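Local coordinates for iminosuccinate reductase (Paracoccus denitrificans, PDB 6RQA), which catalyses the NADH-dependent reduction of iminosuccinate to L-aspartate, regenerating the amino-group donor for the first step of the beta-hydroxyaspartate cycle, at residues Ala45-Met50 with Gly316-Ala321; Ile177-His182 with Val203-Leu208; Ala256-Phe261 with Val307-Gly312. One frame throughout, in Å; residues are numbered along the deposited sequence.

Interaction 1: Ala45-Met50 with Gly316-Ala321; sequences AVFASM and GLQDLA
V46 overlaps helix 316-333 with its CG2 methyl, which meets A321 CB at 3.6 Å and lies 4.3 Å from L317 CB. This is a buried helix-helix packing between helix 36-51 and the helix that follows strand 307-311 of the dinucleotide-binding sheet; the two short segments run 133° apart with axes 10.0 Å from each other, and no hydrogen bond links them. One turn beyond V46, M50 slides past L317 in the opposite direction: M50 CG rests on L317 CD1 at 3.6 Å, with SD alongside the same methyl. On the other flank Q318 holds its CG anti to the carbonyl carbon (chi1 -67°) and is extended from there, which carries NE2 to F47 CZ at 3.4 Å. The amide comes obliquely to the ring, while OE1 accepts from V315 N and so helps fix its rotation. R131, an NAD(+)-binding residue, packs against Q318, and D319 on the same helix forms salt bridges to R131 and to K88, the probable proton donor/acceptor. Within helix 36-51, A45 O accepts from both S49 N and S49 OG, the hydroxyl at 3.1 Å, from opposite faces of the carbonyl plane.

Interaction 2: Ile177-His182 with Val203-Leu208; sequences IGWNPH and VELDRL. With NAD (nicotinamide-adenine-dinucleotide), chain C.
W179 lies with one face of its indole over L205, whose CG stands 3.8 Å from the centroid of the five-membered ring in a CH-pi contact; L205 CD2 reaches W179 CD2 at 3.6 Å. At the ring edge, near its plane, NE1 gives a weak hydrogen bond to E204 OE2 (3.2 Å), the carboxylate turned 77° from the indole. CG of W179 is placed anti to the backbone N (chi1 178°), which lays the ring across the start of helix 205-211, while W179 CB touches L208 CD1. With an alanine at W179, L205 would probably lose the aromatic face it lies on and E204 its N-H partner, and a gap is likely to open beside L225. Two residues earlier on the strand, I177 CD1 packs on L208 CA at 3.8 Å, and V203 CG2 sits 3.9 Å from I177 CB. A backbone bond joins the segments: V203 N donates almost straight to G178 O (2.9 Å, 167°). Further along, N180 OD1 accepts from A156 N; P181 and H182 lie against the adenosine half of NAD, the imidazole edge meeting the ribose at C2B. This is the end of the second strand of a Rossmann fold, where N180 binds the cofactor beside the ribose hydroxyl O2B.

Interaction 3: Ala256-Phe261 with Val307-Gly312; sequences ARARIF and VTIFDG. With NAD (nicotinamide-adenine-dinucleotide), chain C.
F261 and I309 lie in the C-terminal half of two paired parallel strands: F261 N donates to I309 O at 2.8 Å, and D311 N returns a bond to F261 O at 2.7 Å. Strands 259-262 and 307-311 differ by only 20° in direction here. The F261 side chain, its CG anti to the carbonyl carbon (chi1 -58°), brings the ring edge near I309 O. The packed part extends back to the start of the pair, where I309 CD1 meets A258 CB at 3.7 Å, and the same A258 CB lies 3.6 Å from V307 CG1. R259 N donates to V307 O at 3.1 Å, and I309 N to R259 O, this donor standing 36° out of the carbonyl plane.

The loose, solvent side belongs to two arginine side chains. That of R259 is exposed and leads away to G301 O. R257 crosses V307 at a slant, its NH2 3.4 Å from V307 CG2, while the guanidinium is held by N228 OD1 and V231 O.

At the other end, the chain turns through an inverse gamma turn centred on D311 to reach the cofactor, where G312 O accepts from the nicotinamide amide N7N of NAD (2.7 Å). The D311 carboxylate is gripped by S268 OG and by the backbone N-H groups of E273 and C274.

In the parallel sheet of the Rossmann-type NAD-binding domain, strand 307-311 lies between 235-239 and 259-262, and I260 bonds onward to G289 of strand 288-290. T308 OG1 is hydrogen-bonded to H236 ND1. F261, T308 and F310 pack against helix 125-143, and the two phenylalanines also against helix 291-295; I260, on the opposite face, meets C274 and I283.

Interactions 2 and 3 belong to one parallel sheet, through strands 175-179 and 307-311, with centres about 20 Å apart and no direct touch. They come in series along the chain, and both lie inside the long loop closed by interaction 1. NAD joins them: 177-182 borders its adenosine half, and 307-312 takes the nicotinamide amide. The centre of interaction 1 lies about 20 Å from that of interaction 3 and about 32 Å from that of interaction 2. It touches interaction 3 where F47 CZ meets F310 CZ at 3.8 Å. Strand 307-311 is followed, after a short loop that includes G312, by helix 316-333, so helix 36-51 packs close to the nicotinamide end of the cofactor-binding sheet.

Interaction 1: Ala45-Met50 with Gly316-Ala321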
loop_
_atom_site.group_PDB
_atom_site.type_symbol
_atom_site.label_atom_id
_atom_site.label_comp_id
_atom_site.label_asym_id
_atom_site.label_seq_id
_atom_site.Cartn_x
_atom_site.Cartn_y
_atom_site.Cartn_z
ATOM N N ALA A 45 -12.900 -20.146 4.534
ATOM C CA ALA A 45 -12.411 -19.878 5.880
ATOM C C ALA A 45 -12.214 -18.388 6.124
ATOM O O ALA A 45 -12.417 -17.916 7.248
ATOM C CB ALA A 45 -11.103 -20.631 6.123
ATOM N N VAL A 46 -11.829 -17.633 5.093
ATOM C CA VAL A 46 -11.583 -16.205 5.274
ATOM C C VAL A 46 -12.893 -15.455 5.485
ATOM O O VAL A 46 -12.950 -14.486 6.253
ATOM C CB VAL A 46 -10.775 -15.645 4.088
ATOM C CG1 VAL A 46 -11.458 -14.426 3.477
ATOM C CG2 VAL A 46 -9.373 -15.284 4.544
ATOM N N PHE A 47 -13.966 -15.889 4.819
ATOM C CA PHE A 47 -15.273 -15.285 5.059
ATOM C C PHE A 47 -15.723 -15.505 6.497
ATOM O O PHE A 47 -16.304 -14.608 7.119
ATOM C CB PHE A 47 -16.304 -15.849 4.082
ATOM C CG PHE A 47 -16.376 -15.106 2.778
ATOM C CD1 PHE A 47 -17.037 -13.893 2.699
ATOM C CD2 PHE A 47 -15.796 -15.622 1.630
ATOM C CE1 PHE A 47 -17.112 -13.203 1.506
ATOM C CE2 PHE A 47 -15.869 -14.935 0.430
ATOM C CZ PHE A 47 -16.527 -13.725 0.369
ATOM N N ALA A 48 -15.455 -16.691 7.045
ATOM C CA ALA A 48 -15.826 -16.964 8.429
ATOM C C ALA A 48 -14.987 -16.141 9.400
ATOM O O ALA A 48 -15.504 -15.641 10.407
ATOM C CB ALA A 48 -15.684 -18.457 8.725
ATOM N N SER A 49 -13.692 -15.984 9.116
ATOM C CA SER A 49 -12.830 -15.201 9.997
ATOM C C SER A 49 -13.247 -13.736 10.021
ATOM O O SER A 49 -13.175 -13.083 11.068
ATOM C CB SER A 49 -11.371 -15.337 9.562
ATOM O OG SER A 49 -10.943 -16.686 9.624
ATOM N N MET A 50 -13.682 -13.202 8.876
ATOM C CA MET A 50 -14.156 -11.823 8.839
ATOM C C MET A 50 -15.446 -11.660 9.630
ATOM O O MET A 50 -15.642 -10.644 10.307
ATOM C CB MET A 50 -14.359 -11.373 7.393
ATOM C CG MET A 50 -13.085 -11.293 6.577
ATOM S SD MET A 50 -13.416 -10.913 4.845
ATOM C CE MET A 50 -14.204 -9.312 5.000
ATOM N N GLY A 316 -8.730 -7.771 0.149
ATOM C CA GLY A 316 -7.342 -8.201 0.157
ATOM C C GLY A 316 -7.106 -9.507 0.890
ATOM O O GLY A 316 -6.173 -10.244 0.561
ATOM N N LEU A 317 -7.935 -9.813 1.893
ATOM C CA LEU A 317 -7.766 -11.065 2.626
ATOM C C LEU A 317 -7.945 -12.274 1.717
ATOM O O LEU A 317 -7.297 -13.307 1.926
ATOM C CB LEU A 317 -8.746 -11.134 3.797
ATOM C CG LEU A 317 -8.496 -10.205 4.989
ATOM C CD1 LEU A 317 -9.617 -10.340 6.005
ATOM C CD2 LEU A 317 -7.151 -10.490 5.638
ATOM N N GLN A 318 -8.817 -12.169 0.711
ATOM C CA GLN A 318 -8.969 -13.256 -0.251
ATOM C C GLN A 318 -7.662 -13.522 -0.987
ATOM O O GLN A 318 -7.263 -14.679 -1.162
ATOM C CB GLN A 318 -10.090 -12.928 -1.238
ATOM C CG GLN A 318 -11.470 -12.882 -0.607
ATOM C CD GLN A 318 -12.493 -12.200 -1.495
ATOM O OE1 GLN A 318 -12.141 -11.444 -2.398
ATOM N NE2 GLN A 318 -13.768 -12.464 -1.239
ATOM N N ASP A 319 -6.978 -12.458 -1.418
ATOM C CA ASP A 319 -5.672 -12.622 -2.046
ATOM C C ASP A 319 -4.653 -13.181 -1.060
ATOM O O ASP A 319 -3.851 -14.053 -1.412
ATOM C CB ASP A 319 -5.189 -11.283 -2.605
ATOM C CG ASP A 319 -6.172 -10.671 -3.582
ATOM O OD1 ASP A 319 -6.507 -11.333 -4.587
ATOM O OD2 ASP A 319 -6.615 -9.528 -3.338
ATOM N N LEU A 320 -4.671 -12.692 0.182
ATOM C CA LEU A 320 -3.718 -13.169 1.178
ATOM C C LEU A 320 -3.928 -14.645 1.484
ATOM O O LEU A 320 -2.961 -15.410 1.586
ATOM C CB LEU A 320 -3.831 -12.337 2.456
ATOM C CG LEU A 320 -3.478 -10.851 2.358
ATOM C CD1 LEU A 320 -3.617 -10.180 3.715
ATOM C CD2 LEU A 320 -2.073 -10.666 1.809
ATOM N N ALA A 321 -5.187 -15.067 1.628
ATOM C CA ALA A 321 -5.465 -16.455 1.979
ATOM C C ALA A 321 -5.045 -17.406 0.867
ATOM O O ALA A 321 -4.472 -18.469 1.135
ATOM C CB ALA A 321 -6.950 -16.631 2.294
#

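Interaction 2: Ile177-His182 with Val203-Leu208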
loop_
_atom_site.group_PDB
_atom_site.type_symbol
_atom_site.label_atom_id
_atom_site.label_comp_id
_atom_site.label_asym_id
_atom_site.label_seq_id
_atom_site.Cartn_x
_atom_site.Cartn_y
_atom_site.Cartn_z
ATOM N N ILE A 177 -26.615 -21.916 -19.231
ATOM C CA ILE A 177 -27.074 -20.941 -20.214
ATOM C C ILE A 177 -26.272 -19.663 -20.020
ATOM O O ILE A 177 -25.958 -19.281 -18.885
ATOM C CB ILE A 177 -28.589 -20.673 -20.098
ATOM C CG1 ILE A 177 -28.959 -20.264 -18.670
ATOM C CG2 ILE A 177 -29.382 -21.899 -20.531
ATOM C CD1 ILE A 177 -30.436 -19.981 -18.480
ATOM N N GLY A 178 -25.927 -19.008 -21.127
ATOM C CA GLY A 178 -25.052 -17.857 -21.071
ATOM C C GLY A 178 -25.552 -16.725 -21.944
ATOM O O GLY A 178 -26.294 -16.924 -22.908
ATOM N N TRP A 179 -25.123 -15.519 -21.578
ATOM C CA TRP A 179 -25.409 -14.314 -22.343
ATOM C C TRP A 179 -24.222 -13.372 -22.209
ATOM O O TRP A 179 -23.599 -13.297 -21.145
ATOM C CB TRP A 179 -26.693 -13.628 -21.862
ATOM C CG TRP A 179 -27.009 -12.357 -22.598
ATOM C CD1 TRP A 179 -27.764 -12.230 -23.730
ATOM C CD2 TRP A 179 -26.581 -11.033 -22.253
ATOM N NE1 TRP A 179 -27.830 -10.912 -24.109
ATOM C CE2 TRP A 179 -27.113 -10.156 -23.219
ATOM C CE3 TRP A 179 -25.800 -10.504 -21.220
ATOM C CZ2 TRP A 179 -26.889 -8.781 -23.184
ATOM C CZ3 TRP A 179 -25.578 -9.139 -21.188
ATOM C CH2 TRP A 179 -26.120 -8.293 -22.163
ATOM N N ASN A 180 -23.912 -12.658 -23.290
ATOM C CA ASN A 180 -22.778 -11.751 -23.313
ATOM C C ASN A 180 -23.144 -10.517 -24.127
ATOM O O ASN A 180 -23.818 -10.635 -25.161
ATOM C CB ASN A 180 -21.537 -12.424 -23.916
ATOM C CG ASN A 180 -20.251 -11.704 -23.566
ATOM O OD1 ASN A 180 -20.035 -11.312 -22.419
ATOM N ND2 ASN A 180 -19.388 -11.522 -24.558
ATOM N N PRO A 181 -22.736 -9.324 -23.679
ATOM C CA PRO A 181 -22.976 -8.123 -24.498
ATOM C C PRO A 181 -22.369 -8.220 -25.886
ATOM O O PRO A 181 -22.947 -7.705 -26.851
ATOM C CB PRO A 181 -22.335 -7.004 -23.665
ATOM C CG PRO A 181 -22.400 -7.507 -22.261
ATOM C CD PRO A 181 -22.189 -8.991 -22.353
ATOM N N HIS A 182 -21.215 -8.868 -26.012
ATOM C CA HIS A 182 -20.628 -9.167 -27.312
ATOM C C HIS A 182 -20.785 -10.658 -27.574
ATOM O O HIS A 182 -20.061 -11.467 -26.972
ATOM C CB HIS A 182 -19.156 -8.762 -27.350
ATOM C CG HIS A 182 -18.892 -7.410 -26.761
ATOM N ND1 HIS A 182 -18.618 -7.222 -25.424
ATOM C CD2 HIS A 182 -18.873 -6.180 -27.326
ATOM C CE1 HIS A 182 -18.434 -5.934 -25.191
ATOM N NE2 HIS A 182 -18.585 -5.280 -26.328
ATOM N N VAL A 203 -28.391 -17.713 -24.684
ATOM C CA VAL A 203 -29.783 -17.211 -24.574
ATOM C C VAL A 203 -29.780 -15.703 -24.408
ATOM O O VAL A 203 -28.744 -15.119 -24.419
ATOM C CB VAL A 203 -30.533 -17.818 -23.388
ATOM C CG1 VAL A 203 -30.778 -19.295 -23.551
ATOM C CG2 VAL A 203 -29.842 -17.511 -22.084
ATOM N N GLU A 204 -30.962 -15.117 -24.444
ATOM C CA GLU A 204 -31.103 -13.679 -24.151
ATOM C C GLU A 204 -31.470 -13.565 -22.672
ATOM O O GLU A 204 -31.898 -14.537 -22.078
ATOM C CB GLU A 204 -32.047 -12.961 -25.117
ATOM C CG GLU A 204 -31.677 -13.084 -26.581
ATOM C CD GLU A 204 -30.381 -12.507 -27.130
ATOM O OE1 GLU A 204 -29.955 -12.958 -28.208
ATOM O OE2 GLU A 204 -29.804 -11.612 -26.513
ATOM N N LEU A 205 -31.327 -12.382 -22.121
ATOM C CA LEU A 205 -31.480 -12.139 -20.690
ATOM C C LEU A 205 -32.888 -12.416 -20.178
ATOM O O LEU A 205 -33.056 -12.650 -18.976
ATOM C CB LEU A 205 -31.084 -10.699 -20.356
ATOM C CG LEU A 205 -29.583 -10.413 -20.380
ATOM C CD1 LEU A 205 -29.293 -8.986 -19.944
ATOM C CD2 LEU A 205 -28.842 -11.405 -19.499
ATOM N N ASP A 206 -33.900 -12.396 -21.048
ATOM C CA ASP A 206 -35.254 -12.689 -20.588
ATOM C C ASP A 206 -35.395 -14.152 -20.184
ATOM O O ASP A 206 -36.023 -14.461 -19.164
ATOM C CB ASP A 206 -36.274 -12.323 -21.669
ATOM C CG ASP A 206 -35.973 -12.972 -23.003
ATOM O OD1 ASP A 206 -34.792 -12.985 -23.405
ATOM O OD2 ASP A 206 -36.917 -13.473 -23.649
ATOM N N ARG A 207 -34.814 -15.067 -20.964
ATOM C CA ARG A 207 -34.853 -16.481 -20.604
ATOM C C ARG A 207 -33.881 -16.815 -19.482
ATOM O O ARG A 207 -34.162 -17.704 -18.672
ATOM C CB ARG A 207 -34.545 -17.353 -21.822
ATOM C CG ARG A 207 -35.706 -17.567 -22.778
ATOM C CD ARG A 207 -35.332 -18.589 -23.845
ATOM N NE ARG A 207 -34.894 -19.852 -23.254
ATOM C CZ ARG A 207 -34.257 -20.811 -23.919
ATOM N NH1 ARG A 207 -33.972 -20.653 -25.205
ATOM N NH2 ARG A 207 -33.897 -21.926 -23.297
ATOM N N LEU A 208 -32.737 -16.128 -19.423
ATOM C CA LEU A 208 -31.747 -16.429 -18.395
ATOM C C LEU A 208 -32.296 -16.129 -17.005
ATOM O O LEU A 208 -32.169 -16.944 -16.085
ATOM C CB LEU A 208 -30.462 -15.640 -18.661
ATOM C CG LEU A 208 -29.201 -16.017 -17.874
ATOM C CD1 LEU A 208 -27.960 -15.776 -18.719
ATOM C CD2 LEU A 208 -29.105 -15.234 -16.572
HETATM P PA NAD C . -12.875 -8.894 -19.510
HETATM O O1A NAD C . -12.783 -7.515 -20.100
HETATM O O2A NAD C . -12.150 -10.157 -19.844
HETATM O O5B NAD C . -14.476 -9.278 -20.059
HETATM C C5B NAD C . -15.241 -8.149 -19.888
HETATM C C4B NAD C . -16.662 -8.468 -20.277
HETATM O O4B NAD C . -17.471 -7.358 -19.935
HETATM C C3B NAD C . -16.650 -8.578 -21.798
HETATM O O3B NAD C . -16.419 -9.925 -22.056
HETATM C C2B NAD C . -18.075 -8.141 -22.155
HETATM O O2B NAD C . -18.976 -9.196 -22.101
HETATM C C1B NAD C . -18.431 -7.156 -20.970
HETATM N N9A NAD C . -18.294 -5.754 -21.381
HETATM C C8A NAD C . -17.171 -5.051 -21.856
HETATM N N7A NAD C . -17.437 -3.774 -22.128
HETATM C C5A NAD C . -18.801 -3.625 -21.815
HETATM C C6A NAD C . -19.687 -2.518 -21.881
HETATM N N6A NAD C . -19.226 -1.312 -22.320
HETATM N N1A NAD C . -21.000 -2.656 -21.506
HETATM C C2A NAD C . -21.386 -3.899 -21.079
HETATM N N3A NAD C . -20.664 -5.035 -20.959
HETATM C C4A NAD C . -19.354 -4.855 -21.346
HETATM O O3 NAD C . -12.957 -8.461 -17.960
HETATM P PN NAD C . -12.624 -9.612 -16.920
HETATM O O1N NAD C . -13.231 -10.985 -17.077
HETATM O O2N NAD C . -11.250 -9.210 -16.522
HETATM O O5D NAD C . -13.424 -9.135 -15.401
HETATM C C5D NAD C . -14.584 -8.512 -15.753
HETATM C C4D NAD C . -15.092 -7.748 -14.556
HETATM O O4D NAD C . -14.759 -8.495 -13.366
HETATM C C3D NAD C . -14.291 -6.414 -14.494
HETATM O O3D NAD C . -15.235 -5.415 -14.344
HETATM C C2D NAD C . -13.433 -6.583 -13.227
HETATM O O2D NAD C . -13.333 -5.437 -12.451
HETATM C C1D NAD C . -14.348 -7.547 -12.434
HETATM N N1N NAD C . -13.525 -8.273 -11.386
HETATM C C2N NAD C . -14.117 -8.429 -10.166
HETATM C C3N NAD C . -13.426 -9.085 -9.149
HETATM C C7N NAD C . -14.148 -9.214 -7.850
HETATM O O7N NAD C . -13.641 -9.763 -6.877
HETATM N N7N NAD C . -15.415 -8.686 -7.797
HETATM C C4N NAD C . -12.140 -9.570 -9.390
HETATM C C5N NAD C . -11.561 -9.395 -10.641
HETATM C C6N NAD C . -12.266 -8.736 -11.655
#

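Interaction 3: Ala256-Phe261 with Val307-Gly312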
loop_
_atom_site.group_PDB
_atom_site.type_symbol
_atom_site.label_atom_id
_atom_site.label_comp_id
_atom_site.label_asym_id
_atom_site.label_seq_id
_atom_site.Cartn_x
_atom_site.Cartn_y
_atom_site.Cartn_z
ATOM N N ALA A 256 -33.203 -4.090 -4.952
ATOM C CA ALA A 256 -33.976 -3.637 -3.800
ATOM C C ALA A 256 -34.841 -4.746 -3.214
ATOM O O ALA A 256 -35.105 -4.746 -2.006
ATOM C CB ALA A 256 -34.841 -2.438 -4.186
ATOM N N ARG A 257 -35.292 -5.695 -4.034
ATOM C CA ARG A 257 -36.197 -6.740 -3.574
ATOM C C ARG A 257 -35.476 -8.034 -3.210
ATOM O O ARG A 257 -36.134 -9.047 -2.953
ATOM C CB ARG A 257 -37.274 -7.014 -4.630
ATOM C CG ARG A 257 -36.857 -7.938 -5.766
ATOM C CD ARG A 257 -38.068 -8.316 -6.609
ATOM N NE ARG A 257 -37.998 -9.683 -7.119
ATOM C CZ ARG A 257 -37.624 -10.006 -8.353
ATOM N NH1 ARG A 257 -37.281 -9.058 -9.215
ATOM N NH2 ARG A 257 -37.596 -11.277 -8.729
ATOM N N ALA A 258 -34.149 -8.021 -3.163
ATOM C CA ALA A 258 -33.366 -9.212 -2.875
ATOM C C ALA A 258 -32.710 -9.109 -1.504
ATOM O O ALA A 258 -32.365 -8.019 -1.041
ATOM C CB ALA A 258 -32.291 -9.431 -3.942
ATOM N N ARG A 259 -32.545 -10.262 -0.858
ATOM C CA ARG A 259 -31.783 -10.344 0.384
ATOM C C ARG A 259 -30.302 -10.270 0.032
ATOM O O ARG A 259 -29.755 -11.193 -0.582
ATOM C CB ARG A 259 -32.119 -11.626 1.139
ATOM C CG ARG A 259 -31.527 -11.696 2.536
ATOM C CD ARG A 259 -32.111 -12.854 3.327
ATOM N NE ARG A 259 -33.551 -12.708 3.532
ATOM C CZ ARG A 259 -34.299 -13.568 4.216
ATOM N NH1 ARG A 259 -33.748 -14.641 4.765
ATOM N NH2 ARG A 259 -35.601 -13.355 4.351
ATOM N N ILE A 260 -29.655 -9.175 0.415
ATOM C CA ILE A 260 -28.326 -8.834 -0.078
ATOM C C ILE A 260 -27.263 -9.327 0.890
ATOM O O ILE A 260 -27.381 -9.166 2.111
ATOM C CB ILE A 260 -28.211 -7.313 -0.299
ATOM C CG1 ILE A 260 -29.256 -6.846 -1.314
ATOM C CG2 ILE A 260 -26.813 -6.945 -0.761
ATOM C CD1 ILE A 260 -29.295 -5.349 -1.496
ATOM N N PHE A 261 -26.212 -9.932 0.337
ATOM C CA PHE A 261 -25.024 -10.314 1.083
ATOM C C PHE A 261 -23.799 -9.778 0.354
ATOM O O PHE A 261 -23.833 -9.524 -0.853
ATOM C CB PHE A 261 -24.924 -11.837 1.249
ATOM C CG PHE A 261 -26.109 -12.452 1.936
ATOM C CD1 PHE A 261 -27.220 -12.850 1.210
ATOM C CD2 PHE A 261 -26.115 -12.631 3.310
ATOM C CE1 PHE A 261 -28.314 -13.414 1.840
ATOM C CE2 PHE A 261 -27.206 -13.196 3.946
ATOM C CZ PHE A 261 -28.307 -13.587 3.210
ATOM N N VAL A 307 -35.135 -14.107 -4.107
ATOM C CA VAL A 307 -33.940 -13.665 -4.818
ATOM C C VAL A 307 -32.885 -13.282 -3.793
ATOM O O VAL A 307 -33.133 -12.436 -2.927
ATOM C CB VAL A 307 -34.228 -12.484 -5.761
ATOM C CG1 VAL A 307 -32.942 -12.013 -6.423
ATOM C CG2 VAL A 307 -35.256 -12.876 -6.813
ATOM N N THR A 308 -31.715 -13.908 -3.884
ATOM C CA THR A 308 -30.559 -13.551 -3.079
ATOM C C THR A 308 -29.456 -13.028 -3.988
ATOM O O THR A 308 -29.298 -13.483 -5.125
ATOM C CB THR A 308 -30.039 -14.746 -2.269
ATOM O OG1 THR A 308 -29.688 -15.814 -3.158
ATOM C CG2 THR A 308 -31.098 -15.231 -1.290
ATOM N N ILE A 309 -28.695 -12.059 -3.484
ATOM C CA ILE A 309 -27.608 -11.442 -4.232
ATOM C C ILE A 309 -26.367 -11.412 -3.353
ATOM O O ILE A 309 -26.439 -11.027 -2.181
ATOM C CB ILE A 309 -27.967 -10.019 -4.704
ATOM C CG1 ILE A 309 -29.126 -10.054 -5.699
ATOM C CG2 ILE A 309 -26.760 -9.341 -5.332
ATOM C CD1 ILE A 309 -29.522 -8.686 -6.208
ATOM N N PHE A 310 -25.234 -11.824 -3.914
ATOM C CA PHE A 310 -23.932 -11.669 -3.277
ATOM C C PHE A 310 -23.146 -10.617 -4.045
ATOM O O PHE A 310 -22.814 -10.818 -5.218
ATOM C CB PHE A 310 -23.164 -12.988 -3.238
ATOM C CG PHE A 310 -21.718 -12.825 -2.872
ATOM C CD1 PHE A 310 -21.357 -12.361 -1.616
ATOM C CD2 PHE A 310 -20.720 -13.126 -3.782
ATOM C CE1 PHE A 310 -20.027 -12.202 -1.275
ATOM C CE2 PHE A 310 -19.388 -12.973 -3.447
ATOM C CZ PHE A 310 -19.040 -12.510 -2.192
ATOM N N ASP A 311 -22.849 -9.500 -3.379
ATOM C CA ASP A 311 -22.145 -8.381 -4.008
ATOM C C ASP A 311 -20.645 -8.573 -3.798
ATOM O O ASP A 311 -20.035 -8.038 -2.871
ATOM C CB ASP A 311 -22.633 -7.056 -3.437
ATOM C CG ASP A 311 -22.150 -5.862 -4.235
ATOM O OD1 ASP A 311 -21.529 -6.063 -5.299
ATOM O OD2 ASP A 311 -22.392 -4.719 -3.795
ATOM N N GLY A 312 -20.045 -9.359 -4.688
ATOM C CA GLY A 312 -18.621 -9.618 -4.623
ATOM C C GLY A 312 -17.783 -8.468 -5.142
ATOM O O GLY A 312 -17.708 -8.244 -6.355
HETATM P PA NAD C . -12.875 -8.894 -19.510
HETATM O O1A NAD C . -12.783 -7.515 -20.100
HETATM O O2A NAD C . -12.150 -10.157 -19.844
HETATM O O5B NAD C . -14.476 -9.278 -20.059
HETATM C C5B NAD C . -15.241 -8.149 -19.888
HETATM C C4B NAD C . -16.662 -8.468 -20.277
HETATM O O4B NAD C . -17.471 -7.358 -19.935
HETATM C C3B NAD C . -16.650 -8.578 -21.798
HETATM O O3B NAD C . -16.419 -9.925 -22.056
HETATM C C2B NAD C . -18.075 -8.141 -22.155
HETATM O O2B NAD C . -18.976 -9.196 -22.101
HETATM C C1B NAD C . -18.431 -7.156 -20.970
HETATM N N9A NAD C . -18.294 -5.754 -21.381
HETATM C C8A NAD C . -17.171 -5.051 -21.856
HETATM N N7A NAD C . -17.437 -3.774 -22.128
HETATM C C5A NAD C . -18.801 -3.625 -21.815
HETATM C C6A NAD C . -19.687 -2.518 -21.881
HETATM N N6A NAD C . -19.226 -1.312 -22.320
HETATM N N1A NAD C . -21.000 -2.656 -21.506
HETATM C C2A NAD C . -21.386 -3.899 -21.079
HETATM N N3A NAD C . -20.664 -5.035 -20.959
HETATM C C4A NAD C . -19.354 -4.855 -21.346
HETATM O O3 NAD C . -12.957 -8.461 -17.960
HETATM P PN NAD C . -12.624 -9.612 -16.920
HETATM O O1N NAD C . -13.231 -10.985 -17.077
HETATM O O2N NAD C . -11.250 -9.210 -16.522
HETATM O O5D NAD C . -13.424 -9.135 -15.401
HETATM C C5D NAD C . -14.584 -8.512 -15.753
HETATM C C4D NAD C . -15.092 -7.748 -14.556
HETATM O O4D NAD C . -14.759 -8.495 -13.366
HETATM C C3D NAD C . -14.291 -6.414 -14.494
HETATM O O3D NAD C . -15.235 -5.415 -14.344
HETATM C C2D NAD C . -13.433 -6.583 -13.227
HETATM O O2D NAD C . -13.333 -5.437 -12.451
HETATM C C1D NAD C . -14.348 -7.547 -12.434
HETATM N N1N NAD C . -13.525 -8.273 -11.386
HETATM C C2N NAD C . -14.117 -8.429 -10.166
HETATM C C3N NAD C . -13.426 -9.085 -9.149
HETATM C C7N NAD C . -14.148 -9.214 -7.850
HETATM O O7N NAD C . -13.641 -9.763 -6.877
HETATM N N7N NAD C . -15.415 -8.686 -7.797
HETATM C C4N NAD C . -12.140 -9.570 -9.390
HETATM C C5N NAD C . -11.561 -9.395 -10.641
HETATM C C6N NAD C . -12.266 -8.736 -11.655
HETATM O O HOH W 1 -36.647 -11.396 -2.611
#